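2,3-bisphosphoglycerate-independent phosphoglycerate mutase (Pyrococcus horikoshii, PDB 2ZKT) probably catalyses the interconversion of 2-phosphoglycerate and 3-phosphoglycerate in glycolysis, without 2,3-bisphosphoglycerate as cofactor. Local coordinates at residues Glu83-Gly88 and Ala259-Phe264; Lys93-Phe98 and Asn166-Ala171; Glu194-Ala199 and Leu223-Ala228. One frame throughout, in Å; residues are numbered along the deposited sequence.

Contact 1. Residues Glu83-Gly88 and Ala259-Phe264; sequences EALGVG and ARAVGF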
ATOM      1  N   GLU B  83     -22.947   0.231 -24.678  1.00 47.90           N
ATOM      2  CA  GLU B  83     -22.313   1.528 -24.911  1.00 50.06           C
ATOM      3  C   GLU B  83     -23.410   2.585 -25.160  1.00 49.23           C
ATOM      4  O   GLU B  83     -23.350   3.692 -24.623  1.00 49.08           O
ATOM      5  CB  GLU B  83     -21.379   1.443 -26.135  1.00 51.08           C
ATOM      6  CG  GLU B  83     -20.151   2.366 -26.088  1.00 60.13           C
ATOM      7  CD  GLU B  83     -19.042   1.851 -25.157  1.00 69.05           C
ATOM      8  OE1 GLU B  83     -18.626   0.676 -25.312  1.00 66.43           O
ATOM      9  OE2 GLU B  83     -18.585   2.625 -24.280  1.00 72.06           O
ATOM     10  N   ALA B  84     -24.417   2.234 -25.969  1.00 49.09           N
ATOM     11  CA  ALA B  84     -25.501   3.170 -26.261  1.00 49.94           C
ATOM     12  C   ALA B  84     -26.282   3.547 -24.994  1.00 51.41           C
ATOM     13  O   ALA B  84     -26.611   4.711 -24.767  1.00 50.90           O
ATOM     14  CB  ALA B  84     -26.448   2.545 -27.297  1.00 49.05           C
ATOM     15  N   LEU B  85     -26.621   2.511 -24.180  1.00 52.79           N
ATOM     16  CA  LEU B  85     -27.346   2.790 -22.934  1.00 54.20           C
ATOM     17  C   LEU B  85     -26.470   3.622 -21.988  1.00 54.84           C
ATOM     18  O   LEU B  85     -26.932   4.296 -21.073  1.00 54.13           O
ATOM     19  CB  LEU B  85     -27.658   1.478 -22.200  1.00 53.88           C
ATOM     20  CG  LEU B  85     -28.664   0.523 -22.883  1.00 56.73           C
ATOM     21  CD1 LEU B  85     -29.027  -0.630 -21.957  1.00 55.40           C
ATOM     22  CD2 LEU B  85     -29.999   1.178 -23.275  1.00 58.04           C
ATOM     23  N   GLY B  86     -25.138   3.484 -22.198  1.00 56.10           N
ATOM     24  CA  GLY B  86     -24.129   4.169 -21.392  1.00 58.63           C
ATOM     25  C   GLY B  86     -24.170   5.690 -21.598  1.00 60.41           C
ATOM     26  O   GLY B  86     -24.043   6.478 -20.667  1.00 61.44           O
ATOM     27  N   VAL B  87     -24.302   6.092 -22.879  1.00 61.12           N
ATOM     28  CA  VAL B  87     -24.331   7.520 -23.173  1.00 61.27           C
ATOM     29  C   VAL B  87     -25.688   8.159 -22.840  1.00 61.87           C
ATOM     30  O   VAL B  87     -25.939   9.330 -23.094  1.00 63.56           O
ATOM     31  CB  VAL B  87     -23.978   7.730 -24.646  1.00 61.05           C
ATOM     32  CG1 VAL B  87     -22.553   7.234 -24.910  1.00 60.05           C
ATOM     33  CG2 VAL B  87     -24.945   6.968 -25.538  1.00 60.42           C
ATOM     34  N   GLY B  88     -26.596   7.329 -22.292  1.00 61.61           N
ATOM     35  CA  GLY B  88     -27.847   7.891 -21.777  1.00 62.29           C
ATOM     36  C   GLY B  88     -29.021   7.719 -22.748  1.00 62.64           C
ATOM     37  O   GLY B  88     -30.104   8.256 -22.551  1.00 63.31           O
ATOM     38  N   ALA B 259     -25.037  -2.100 -16.331  1.00 47.54           N
ATOM     39  CA  ALA B 259     -25.820  -1.935 -15.113  1.00 47.83           C
ATOM     40  C   ALA B 259     -27.257  -1.524 -15.439  1.00 48.30           C
ATOM     41  O   ALA B 259     -28.210  -2.050 -14.853  1.00 49.62           O
ATOM     42  CB  ALA B 259     -25.165  -0.903 -14.212  1.00 47.45           C
ATOM     43  N   ARG B 260     -27.415  -0.589 -16.381  1.00 47.79           N
ATOM     44  CA  ARG B 260     -28.751  -0.127 -16.772  1.00 49.32           C
ATOM     45  C   ARG B 260     -29.544  -1.252 -17.420  1.00 46.64           C
ATOM     46  O   ARG B 260     -30.719  -1.461 -17.100  1.00 48.45           O
ATOM     47  CB  ARG B 260     -28.660   1.071 -17.736  1.00 49.18           C
ATOM     48  CG  ARG B 260     -28.641   2.419 -17.009  1.00 53.56           C
ATOM     49  CD  ARG B 260     -28.243   3.589 -17.904  1.00 53.05           C
ATOM     50  NE  ARG B 260     -28.221   4.835 -17.133  1.00 58.00           N
ATOM     51  CZ  ARG B 260     -27.563   5.941 -17.492  1.00 59.88           C
ATOM     52  NH1 ARG B 260     -26.861   5.970 -18.623  1.00 62.89           N
ATOM     53  NH2 ARG B 260     -27.598   7.013 -16.707  1.00 59.62           N
ATOM     54  N   ALA B 261     -28.895  -1.975 -18.336  1.00 46.09           N
ATOM     55  CA  ALA B 261     -29.555  -3.085 -19.015  1.00 45.76           C
ATOM     56  C   ALA B 261     -30.140  -4.103 -18.020  1.00 45.61           C
ATOM     57  O   ALA B 261     -31.242  -4.595 -18.233  1.00 47.67           O
ATOM     58  CB  ALA B 261     -28.577  -3.778 -19.973  1.00 44.46           C
ATOM     59  N   VAL B 262     -29.425  -4.412 -16.933  1.00 46.40           N
ATOM     60  CA  VAL B 262     -29.950  -5.396 -15.983  1.00 45.38           C
ATOM     61  C   VAL B 262     -30.884  -4.806 -14.921  1.00 45.57           C
ATOM     62  O   VAL B 262     -31.385  -5.531 -14.050  1.00 45.84           O
ATOM     63  CB  VAL B 262     -28.809  -6.223 -15.309  1.00 45.39           C
ATOM     64  CG1 VAL B 262     -27.988  -6.922 -16.391  1.00 43.27           C
ATOM     65  CG2 VAL B 262     -27.918  -5.326 -14.447  1.00 47.14           C
ATOM     66  N   GLY B 263     -31.119  -3.493 -14.996  1.00 45.87           N
ATOM     67  CA  GLY B 263     -32.064  -2.871 -14.072  1.00 44.67           C
ATOM     68  C   GLY B 263     -31.601  -1.959 -12.950  1.00 45.67           C
ATOM     69  O   GLY B 263     -32.397  -1.627 -12.068  1.00 45.64           O
ATOM     70  N   PHE B 264     -30.336  -1.546 -12.957  1.00 45.89           N
ATOM     71  CA  PHE B 264     -29.848  -0.658 -11.898  1.00 47.89           C
ATOM     72  C   PHE B 264     -30.181   0.810 -12.177  1.00 49.39           C
ATOM     73  O   PHE B 264     -30.363   1.205 -13.337  1.00 48.99           O
ATOM     74  CB  PHE B 264     -28.322  -0.796 -11.752  1.00 48.02           C
ATOM     75  CG  PHE B 264     -27.889  -2.021 -10.999  1.00 48.99           C
ATOM     76  CD1 PHE B 264     -27.948  -3.283 -11.595  1.00 49.58           C
ATOM     77  CD2 PHE B 264     -27.423  -1.918  -9.685  1.00 49.89           C
ATOM     78  CE1 PHE B 264     -27.541  -4.421 -10.892  1.00 53.19           C
ATOM     79  CE2 PHE B 264     -27.016  -3.053  -8.976  1.00 49.64           C
ATOM     80  CZ  PHE B 264     -27.075  -4.302  -9.576  1.00 48.84           C
TER
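Leu85 is met twice: Arg260 takes its carbonyl, and Ala261 packs against its side chain. NH1 of Arg260 donates to Leu85 O at 3.0 Å with an N-H...O angle of 150°. The donor lies in the carbonyl plane, and the oxygen is only 14° out of the guanidinium plane, so the two flat groups share an in-plane bond. Gly86 O, 3.5 Å from Arg260 NH1, is also near that plane at the same edge, but is not hydrogen-bonded. The aliphatic part of the chain joins in, with Arg260 CD 3.5 Å from Leu85 O. The apolar half is small: Leu85 CD1 touches Ala261 CB at 3.7 Å.

What positions these groups is the chain shape and the two helix ends. The Arg260 chain runs extended from CG to NE, carrying the guanidinium out to the last turn of helix 80-86. There Gly88, with positive phi, closes a Schellman motif; its N makes a weak 3.3 Å bond to Leu85 O, which therefore serves two donors. A positive group at this carbonyl end would probably be favoured by the helix dipole. Helix 253-261 ends in the same way at Gly263, where Phe264 N bonds Ala259 O at 2.9 Å.

Farther out, Ala261 O accepts a hydrogen bond from Tyr231 OH, and Glu83 makes a salt bridge with Arg79. Helix 253-261 is the connection of a beta-alpha-beta crossover between the parallel neighbours 246-249 and 265-267 of the large mixed sheet, and Ala259 and Arg260 touch Val266. Helix 80-86 rests Glu83, Ala84 and Val87 on Val163 of strand 161-166, so the contact joins the large mixed sheet's layer to the antiparallel sheet.

Contact 2. Residues Lys93-Phe98 and Asn166-Ala171; sequences KDDLAF and NDPHEA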
ATOM      1  N   LYS B  93     -35.651  -3.074 -27.191  1.00 63.03           N
ATOM      2  CA  LYS B  93     -35.002  -4.385 -27.290  1.00 62.92           C
ATOM      3  C   LYS B  93     -34.844  -4.914 -28.719  1.00 61.42           C
ATOM      4  O   LYS B  93     -34.283  -5.989 -28.926  1.00 61.86           O
ATOM      5  CB  LYS B  93     -35.757  -5.421 -26.439  1.00 63.66           C
ATOM      6  CG  LYS B  93     -35.624  -5.191 -24.934  1.00 65.69           C
ATOM      7  CD  LYS B  93     -36.301  -6.296 -24.133  1.00 65.48           C
ATOM      8  CE  LYS B  93     -36.089  -6.094 -22.637  1.00 69.50           C
ATOM      9  NZ  LYS B  93     -36.590  -4.761 -22.189  1.00 71.35           N
ATOM     10  N   ASP B  94     -35.326  -4.163 -29.708  1.00 59.91           N
ATOM     11  CA  ASP B  94     -35.188  -4.602 -31.091  1.00 59.07           C
ATOM     12  C   ASP B  94     -34.128  -3.791 -31.845  1.00 57.54           C
ATOM     13  O   ASP B  94     -33.907  -4.015 -33.039  1.00 57.00           O
ATOM     14  CB  ASP B  94     -36.541  -4.520 -31.810  1.00 59.77           C
ATOM     15  CG  ASP B  94     -37.083  -3.106 -31.869  1.00 61.39           C
ATOM     16  OD1 ASP B  94     -36.697  -2.283 -31.009  1.00 64.78           O
ATOM     17  OD2 ASP B  94     -37.905  -2.823 -32.773  1.00 69.17           O
ATOM     18  N   ASP B  95     -33.463  -2.861 -31.143  1.00 55.90           N
ATOM     19  CA  ASP B  95     -32.417  -2.022 -31.756  1.00 56.29           C
ATOM     20  C   ASP B  95     -31.021  -2.666 -31.755  1.00 54.33           C
ATOM     21  O   ASP B  95     -30.709  -3.508 -30.906  1.00 55.29           O
ATOM     22  CB  ASP B  95     -32.318  -0.660 -31.043  1.00 56.64           C
ATOM     23  CG  ASP B  95     -33.563   0.196 -31.226  1.00 59.73           C
ATOM     24  OD1 ASP B  95     -34.042   0.284 -32.372  1.00 62.58           O
ATOM     25  OD2 ASP B  95     -34.054   0.788 -30.233  1.00 61.54           O
ATOM     26  N   LEU B  96     -30.192  -2.253 -32.717  1.00 51.51           N
ATOM     27  CA  LEU B  96     -28.820  -2.742 -32.845  1.00 48.97           C
ATOM     28  C   LEU B  96     -27.862  -1.540 -32.695  1.00 48.35           C
ATOM     29  O   LEU B  96     -28.001  -0.538 -33.405  1.00 46.72           O
ATOM     30  CB  LEU B  96     -28.616  -3.408 -34.213  1.00 48.13           C
ATOM     31  CG  LEU B  96     -27.248  -4.084 -34.427  1.00 50.02           C
ATOM     32  CD1 LEU B  96     -27.016  -5.152 -33.355  1.00 50.52           C
ATOM     33  CD2 LEU B  96     -27.195  -4.709 -35.823  1.00 49.40           C
ATOM     34  N   ALA B  97     -26.903  -1.643 -31.766  1.00 48.38           N
ATOM     35  CA  ALA B  97     -25.953  -0.555 -31.508  1.00 47.94           C
ATOM     36  C   ALA B  97     -24.503  -0.950 -31.778  1.00 48.41           C
ATOM     37  O   ALA B  97     -24.145  -2.127 -31.721  1.00 48.15           O
ATOM     38  CB  ALA B  97     -26.099  -0.074 -30.081  1.00 45.90           C
ATOM     39  N   PHE B  98     -23.668   0.048 -32.072  1.00 49.22           N
ATOM     40  CA  PHE B  98     -22.258  -0.189 -32.381  1.00 47.46           C
ATOM     41  C   PHE B  98     -21.358   0.853 -31.727  1.00 48.47           C
ATOM     42  O   PHE B  98     -21.794   1.973 -31.432  1.00 48.71           O
ATOM     43  CB  PHE B  98     -22.015  -0.085 -33.890  1.00 47.58           C
ATOM     44  CG  PHE B  98     -22.932  -0.927 -34.732  1.00 49.25           C
ATOM     45  CD1 PHE B  98     -24.234  -0.496 -35.016  1.00 45.13           C
ATOM     46  CD2 PHE B  98     -22.481  -2.134 -35.287  1.00 49.66           C
ATOM     47  CE1 PHE B  98     -25.072  -1.250 -35.844  1.00 45.60           C
ATOM     48  CE2 PHE B  98     -23.313  -2.896 -36.117  1.00 52.02           C
ATOM     49  CZ  PHE B  98     -24.614  -2.451 -36.398  1.00 46.05           C
ATOM     50  N   ASN B 166     -28.824   1.532 -35.052  1.00 61.17           N
ATOM     51  CA  ASN B 166     -29.741   1.134 -36.121  1.00 63.19           C
ATOM     52  C   ASN B 166     -31.073   0.603 -35.563  1.00 64.00           C
ATOM     53  O   ASN B 166     -31.129  -0.338 -34.785  1.00 62.72           O
ATOM     54  CB  ASN B 166     -29.060   0.053 -36.965  1.00 63.07           C
ATOM     55  CG  ASN B 166     -28.046   0.700 -37.876  1.00 65.71           C
ATOM     56  OD1 ASN B 166     -27.956   1.922 -37.985  1.00 66.22           O
ATOM     57  ND2 ASN B 166     -27.257  -0.158 -38.550  1.00 66.11           N
ATOM     58  N   ASP B 167     -32.182   1.261 -35.974  1.00 65.48           N
ATOM     59  CA  ASP B 167     -33.489   0.945 -35.391  1.00 66.62           C
ATOM     60  C   ASP B 167     -34.100  -0.369 -35.918  1.00 67.32           C
ATOM     61  O   ASP B 167     -33.770  -0.883 -36.974  1.00 66.79           O
ATOM     62  CB  ASP B 167     -34.429   2.126 -35.651  1.00 67.16           C
ATOM     63  CG  ASP B 167     -34.193   3.204 -34.597  1.00 68.73           C
ATOM     64  OD1 ASP B 167     -33.326   4.050 -34.828  1.00 72.69           O
ATOM     65  OD2 ASP B 167     -34.867   3.185 -33.567  1.00 69.24           O
ATOM     66  N   PRO B 168     -35.091  -0.868 -35.166  1.00 68.99           N
ATOM     67  CA  PRO B 168     -35.485  -2.276 -35.103  1.00 68.86           C
ATOM     68  C   PRO B 168     -34.695  -3.260 -36.000  1.00 68.46           C
ATOM     69  O   PRO B 168     -35.252  -3.973 -36.835  1.00 69.33           O
ATOM     70  CB  PRO B 168     -36.974  -2.255 -35.430  1.00 70.45           C
ATOM     71  CG  PRO B 168     -37.508  -0.909 -34.896  1.00 70.15           C
ATOM     72  CD  PRO B 168     -36.153  -0.138 -34.499  1.00 70.29           C
ATOM     73  N   HIS B 169     -33.358  -3.328 -35.761  1.00 67.67           N
ATOM     74  CA  HIS B 169     -32.525  -4.231 -36.562  1.00 67.55           C
ATOM     75  C   HIS B 169     -31.738  -5.250 -35.710  1.00 66.62           C
ATOM     76  O   HIS B 169     -30.706  -5.766 -36.119  1.00 64.38           O
ATOM     77  CB  HIS B 169     -31.541  -3.372 -37.365  1.00 67.80           C
ATOM     78  CG  HIS B 169     -32.149  -3.026 -38.702  1.00 70.42           C
ATOM     79  ND1 HIS B 169     -33.000  -1.984 -38.885  1.00 74.94           N
ATOM     80  CD2 HIS B 169     -31.958  -3.667 -39.934  1.00 71.69           C
ATOM     81  CE1 HIS B 169     -33.318  -1.999 -40.197  1.00 78.37           C
ATOM     82  NE2 HIS B 169     -32.708  -2.997 -40.850  1.00 78.85           N
ATOM     83  N   GLU B 170     -32.237  -5.513 -34.483  1.00 67.50           N
ATOM     84  CA  GLU B 170     -31.496  -6.395 -33.569  1.00 68.86           C
ATOM     85  C   GLU B 170     -31.176  -7.771 -34.185  1.00 68.86           C
ATOM     86  O   GLU B 170     -30.157  -8.390 -33.895  1.00 67.80           O
ATOM     87  CB  GLU B 170     -32.330  -6.573 -32.294  1.00 69.14           C
ATOM     88  CG  GLU B 170     -33.694  -7.212 -32.576  1.00 73.09           C
ATOM     89  CD  GLU B 170     -33.541  -8.718 -32.630  1.00 80.65           C
ATOM     90  OE1 GLU B 170     -32.884  -9.273 -31.758  1.00 81.94           O
ATOM     91  OE2 GLU B 170     -34.084  -9.327 -33.554  1.00 85.05           O
ATOM     92  N   ALA B 171     -32.140  -8.217 -34.994  1.00 68.35           N
ATOM     93  CA  ALA B 171     -32.062  -9.539 -35.610  1.00 69.15           C
ATOM     94  C   ALA B 171     -30.810  -9.705 -36.474  1.00 70.07           C
ATOM     95  O   ALA B 171     -30.356 -10.829 -36.713  1.00 69.60           O
ATOM     96  CB  ALA B 171     -33.318  -9.805 -36.450  1.00 69.37           C
TER
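Phe98 and the Asn166 amide are the flat groups that touch, their planes 69° apart. Asn166 ND2 comes obliquely to the ring, 3.6 Å from Phe98 CE1, and both side chains also rest on Leu192 of helix 186-203. The other flat pair is two carboxylates: Asp95 and Asp167 run alongside each other in one direction, with planes 82° apart and Asp95 OD1 3.2 Å from Asp167 OD2. The His169 ring has Asp167 C at its edge, in plane, and its NE2 is bonded to Lys187 NZ.

Between these groups the backbones zip together. Leu96 and Asn166 form an antiparallel hydrogen-bonded pair: Leu96 N reaches Asn166 O at 3.0 Å, and Asn166 N returns to Leu96 O at 2.8 Å. Beyond it segment 166-171 turns through Pro168, and Glu170 N bonds Asp94 O at 2.7 Å with the donor well above the carbonyl plane. The first torsion of Glu170 sets CG between its backbone N and carbonyl carbon, which lays that carbon 3.2 Å from Asp94 O. Leu96 packs its CB and CD2 against His169 O, with CD2 at 3.7 Å.

Strands 96-103 and 161-166 are thus tied at the end of the four-stranded antiparallel sheet. The Asp95-Asp167 pair is two acceptors, so it would repel if both were charged and could raise the proton affinity of one of them; Asp95 OD2 is bonded to Ser92 N, which would ease the charge on that side.

Contact 3. Residues Glu194-Ala199 and Leu223-Ala228; sequences EFVKKA and LLIRGA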
ATOM      1  N   GLU B 194     -23.560   1.705 -46.821  1.00 59.31           N
ATOM      2  CA  GLU B 194     -24.078   2.954 -47.373  1.00 59.41           C
ATOM      3  C   GLU B 194     -23.832   4.109 -46.394  1.00 59.03           C
ATOM      4  O   GLU B 194     -23.719   5.276 -46.759  1.00 59.37           O
ATOM      5  CB  GLU B 194     -25.580   2.758 -47.602  1.00 59.22           C
ATOM      6  CG  GLU B 194     -26.315   4.066 -47.920  1.00 62.82           C
ATOM      7  CD  GLU B 194     -27.718   3.746 -48.402  1.00 68.56           C
ATOM      8  OE1 GLU B 194     -27.942   2.630 -48.861  1.00 70.80           O
ATOM      9  OE2 GLU B 194     -28.578   4.622 -48.315  1.00 69.41           O
ATOM     10  N   PHE B 195     -23.770   3.726 -45.103  1.00 57.66           N
ATOM     11  CA  PHE B 195     -23.630   4.709 -44.030  1.00 56.81           C
ATOM     12  C   PHE B 195     -22.204   5.271 -43.957  1.00 57.71           C
ATOM     13  O   PHE B 195     -21.972   6.427 -43.621  1.00 56.86           O
ATOM     14  CB  PHE B 195     -23.966   3.981 -42.729  1.00 54.78           C
ATOM     15  CG  PHE B 195     -24.001   4.960 -41.599  1.00 52.37           C
ATOM     16  CD1 PHE B 195     -25.148   5.717 -41.386  1.00 48.62           C
ATOM     17  CD2 PHE B 195     -22.897   5.102 -40.769  1.00 49.57           C
ATOM     18  CE1 PHE B 195     -25.188   6.625 -40.336  1.00 49.18           C
ATOM     19  CE2 PHE B 195     -22.947   6.015 -39.713  1.00 47.43           C
ATOM     20  CZ  PHE B 195     -24.089   6.782 -39.498  1.00 47.54           C
ATOM     21  N   VAL B 196     -21.222   4.393 -44.236  1.00 59.18           N
ATOM     22  CA  VAL B 196     -19.828   4.823 -44.236  1.00 61.38           C
ATOM     23  C   VAL B 196     -19.530   5.714 -45.445  1.00 62.21           C
ATOM     24  O   VAL B 196     -18.830   6.718 -45.359  1.00 63.24           O
ATOM     25  CB  VAL B 196     -18.934   3.581 -44.248  1.00 60.85           C
ATOM     26  CG1 VAL B 196     -17.471   4.003 -44.391  1.00 63.71           C
ATOM     27  CG2 VAL B 196     -19.103   2.818 -42.949  1.00 61.36           C
ATOM     28  N   LYS B 197     -20.047   5.282 -46.611  1.00 63.16           N
ATOM     29  CA  LYS B 197     -19.932   6.118 -47.805  1.00 64.61           C
ATOM     30  C   LYS B 197     -20.606   7.483 -47.601  1.00 64.30           C
ATOM     31  O   LYS B 197     -20.046   8.540 -47.870  1.00 64.22           O
ATOM     32  CB  LYS B 197     -20.604   5.380 -48.970  1.00 65.00           C
ATOM     33  CG  LYS B 197     -19.736   4.239 -49.512  1.00 65.24           C
ATOM     34  CD  LYS B 197     -20.435   3.465 -50.636  1.00 67.10           C
ATOM     35  CE  LYS B 197     -19.520   2.421 -51.288  1.00 70.69           C
ATOM     36  NZ  LYS B 197     -20.236   1.751 -52.376  1.00 78.12           N
ATOM     37  N   LYS B 198     -21.875   7.426 -47.145  1.00 64.70           N
ATOM     38  CA  LYS B 198     -22.620   8.665 -46.935  1.00 65.70           C
ATOM     39  C   LYS B 198     -21.982   9.530 -45.840  1.00 65.89           C
ATOM     40  O   LYS B 198     -21.819  10.737 -45.972  1.00 65.23           O
ATOM     41  CB  LYS B 198     -24.056   8.305 -46.549  1.00 65.50           C
ATOM     42  CG  LYS B 198     -25.024   8.429 -47.734  1.00 66.10           C
ATOM     43  CD  LYS B 198     -26.444   7.979 -47.376  1.00 67.53           C
ATOM     44  CE  LYS B 198     -27.160   7.312 -48.558  1.00 69.05           C
ATOM     45  NZ  LYS B 198     -28.580   7.672 -48.540  1.00 70.13           N
ATOM     46  N   ALA B 199     -21.651   8.871 -44.711  1.00 66.07           N
ATOM     47  CA  ALA B 199     -21.012   9.573 -43.600  1.00 66.78           C
ATOM     48  C   ALA B 199     -19.753  10.320 -44.059  1.00 67.99           C
ATOM     49  O   ALA B 199     -19.479  11.451 -43.675  1.00 67.07           O
ATOM     50  CB  ALA B 199     -20.648   8.542 -42.526  1.00 66.91           C
ATOM     51  N   LEU B 223     -15.307   6.268 -40.786  1.00 55.94           N
ATOM     52  CA  LEU B 223     -15.977   5.693 -39.625  1.00 54.15           C
ATOM     53  C   LEU B 223     -15.668   4.203 -39.427  1.00 53.93           C
ATOM     54  O   LEU B 223     -15.979   3.388 -40.300  1.00 52.93           O
ATOM     55  CB  LEU B 223     -17.495   5.891 -39.789  1.00 52.53           C
ATOM     56  CG  LEU B 223     -18.091   7.249 -39.396  1.00 53.05           C
ATOM     57  CD1 LEU B 223     -19.586   7.138 -39.149  1.00 46.67           C
ATOM     58  CD2 LEU B 223     -17.359   7.774 -38.161  1.00 47.35           C
ATOM     59  N   LEU B 224     -15.033   3.852 -38.303  1.00 52.83           N
ATOM     60  CA  LEU B 224     -14.762   2.434 -38.021  1.00 52.80           C
ATOM     61  C   LEU B 224     -15.864   1.970 -37.058  1.00 53.03           C
ATOM     62  O   LEU B 224     -15.939   2.426 -35.916  1.00 51.14           O
ATOM     63  CB  LEU B 224     -13.373   2.231 -37.395  1.00 52.74           C
ATOM     64  CG  LEU B 224     -12.184   2.473 -38.343  1.00 53.28           C
ATOM     65  CD1 LEU B 224     -10.892   2.022 -37.656  1.00 52.79           C
ATOM     66  CD2 LEU B 224     -12.381   1.709 -39.655  1.00 53.47           C
ATOM     67  N   ILE B 225     -16.727   1.075 -37.555  1.00 54.21           N
ATOM     68  CA  ILE B 225     -17.870   0.560 -36.793  1.00 56.00           C
ATOM     69  C   ILE B 225     -17.676  -0.895 -36.383  1.00 56.45           C
ATOM     70  O   ILE B 225     -17.420  -1.764 -37.219  1.00 56.20           O
ATOM     71  CB  ILE B 225     -19.178   0.643 -37.629  1.00 55.78           C
ATOM     72  CG1 ILE B 225     -19.364   2.062 -38.185  1.00 57.09           C
ATOM     73  CG2 ILE B 225     -20.374   0.270 -36.761  1.00 56.48           C
ATOM     74  CD1 ILE B 225     -20.540   2.197 -39.143  1.00 56.55           C
ATOM     75  N   ARG B 226     -17.831  -1.161 -35.089  1.00 57.13           N
ATOM     76  CA  ARG B 226     -17.657  -2.513 -34.582  1.00 57.50           C
ATOM     77  C   ARG B 226     -18.477  -2.770 -33.316  1.00 56.95           C
ATOM     78  O   ARG B 226     -19.278  -1.927 -32.892  1.00 57.73           O
ATOM     79  CB  ARG B 226     -16.165  -2.749 -34.313  1.00 58.14           C
ATOM     80  CG  ARG B 226     -15.522  -1.695 -33.417  1.00 60.09           C
ATOM     81  CD  ARG B 226     -14.000  -1.721 -33.557  1.00 67.05           C
ATOM     82  NE  ARG B 226     -13.490  -3.094 -33.630  1.00 74.27           N
ATOM     83  CZ  ARG B 226     -12.197  -3.429 -33.609  1.00 78.02           C
ATOM     84  NH1 ARG B 226     -11.258  -2.486 -33.511  1.00 80.44           N
ATOM     85  NH2 ARG B 226     -11.840  -4.712 -33.692  1.00 75.19           N
ATOM     86  N   GLY B 227     -18.277  -3.949 -32.723  1.00 57.13           N
ATOM     87  CA  GLY B 227     -18.987  -4.303 -31.499  1.00 56.02           C
ATOM     88  C   GLY B 227     -20.505  -4.270 -31.605  1.00 55.19           C
ATOM     89  O   GLY B 227     -21.177  -3.712 -30.729  1.00 53.38           O
ATOM     90  N   ALA B 228     -21.045  -4.859 -32.670  1.00 54.99           N
ATOM     91  CA  ALA B 228     -22.495  -4.900 -32.869  1.00 56.23           C
ATOM     92  C   ALA B 228     -23.142  -5.535 -31.631  1.00 57.01           C
ATOM     93  O   ALA B 228     -22.672  -6.568 -31.129  1.00 57.53           O
ATOM     94  CB  ALA B 228     -22.834  -5.712 -34.131  1.00 55.12           C
TER
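Phe195 and Leu223 are brought together by their first torsions: Phe195 CG stands anti to its backbone N (chi1 -173°), whereas Leu223 CG stands anti to its carbonyl carbon (chi1 -82°). The motif is a helix packed on one face of a four-stranded antiparallel sheet, here helix 186-203 on strand 222-229, an outermost strand within the chain. The two short segments run nearly antiparallel, at 156°, with axes 9.3 Å apart at closest approach.

Where side chain meets side chain, the contacts are all apolar. Leu223 CD1 touches both the ring and a methyl of the helix: it lies 3.6 Å from Phe195 CE2 and 3.8 Å from Ala199 CB, one helical turn later. Its approach to the ring is oblique, as is that of Ile225 CD1, which touches Phe195 CD2 at 4.1 Å while the two side chains cross at about a right angle. Val196 follows at the next position on the helix; it and Ile225 pass one another, running opposite ways.

The strand's inward face carries Leu223 and Ile225. Leu224 starts out away from the helix, and its backbone, like that of Arg226, bonds to strand 96-103, at Asn101 and Arg99 respectively. Phe195 also touches Leu152 and Leu154 of strand 152-155, and its ring meets His148, while Ile225 also reaches Phe98 and Leu192. Phe195 thus touches both outermost strands of the sheet within this chain.

On the helix itself, Glu194 OE2 and Lys198 NZ form a salt bridge of 3.1 Å, weak as a hydrogen bond, and NZ also bonds Gly147 O. At the margin of the apolar patch, one methyl serves two neighbours: Val196 CG2 is 4.1 Å from both Ile225 CD1 and Leu223 O.

How the contacts relate
Contacts 2 and 3 belong to the same four-stranded antiparallel sheet: contact 2 joins strands 96-103 and 161-166 near the sheet end by backbone bonds and crowded carboxylates, partly at the surface, while contact 3 is the buried seat of a helix on the sheet face, made by apolar side chains. Phe98 belongs to contact 2 yet packs on Ile225 and Ala228 of 223-228, making them continuous. Contact 1, nearest the chain centre, is only partly buried and mixes one arginine-carbonyl bond with a small apolar touch between two helix ends. It meets contact 2 through Ala84 and Ala97 and encloses both others along the chain, but does not touch contact 3.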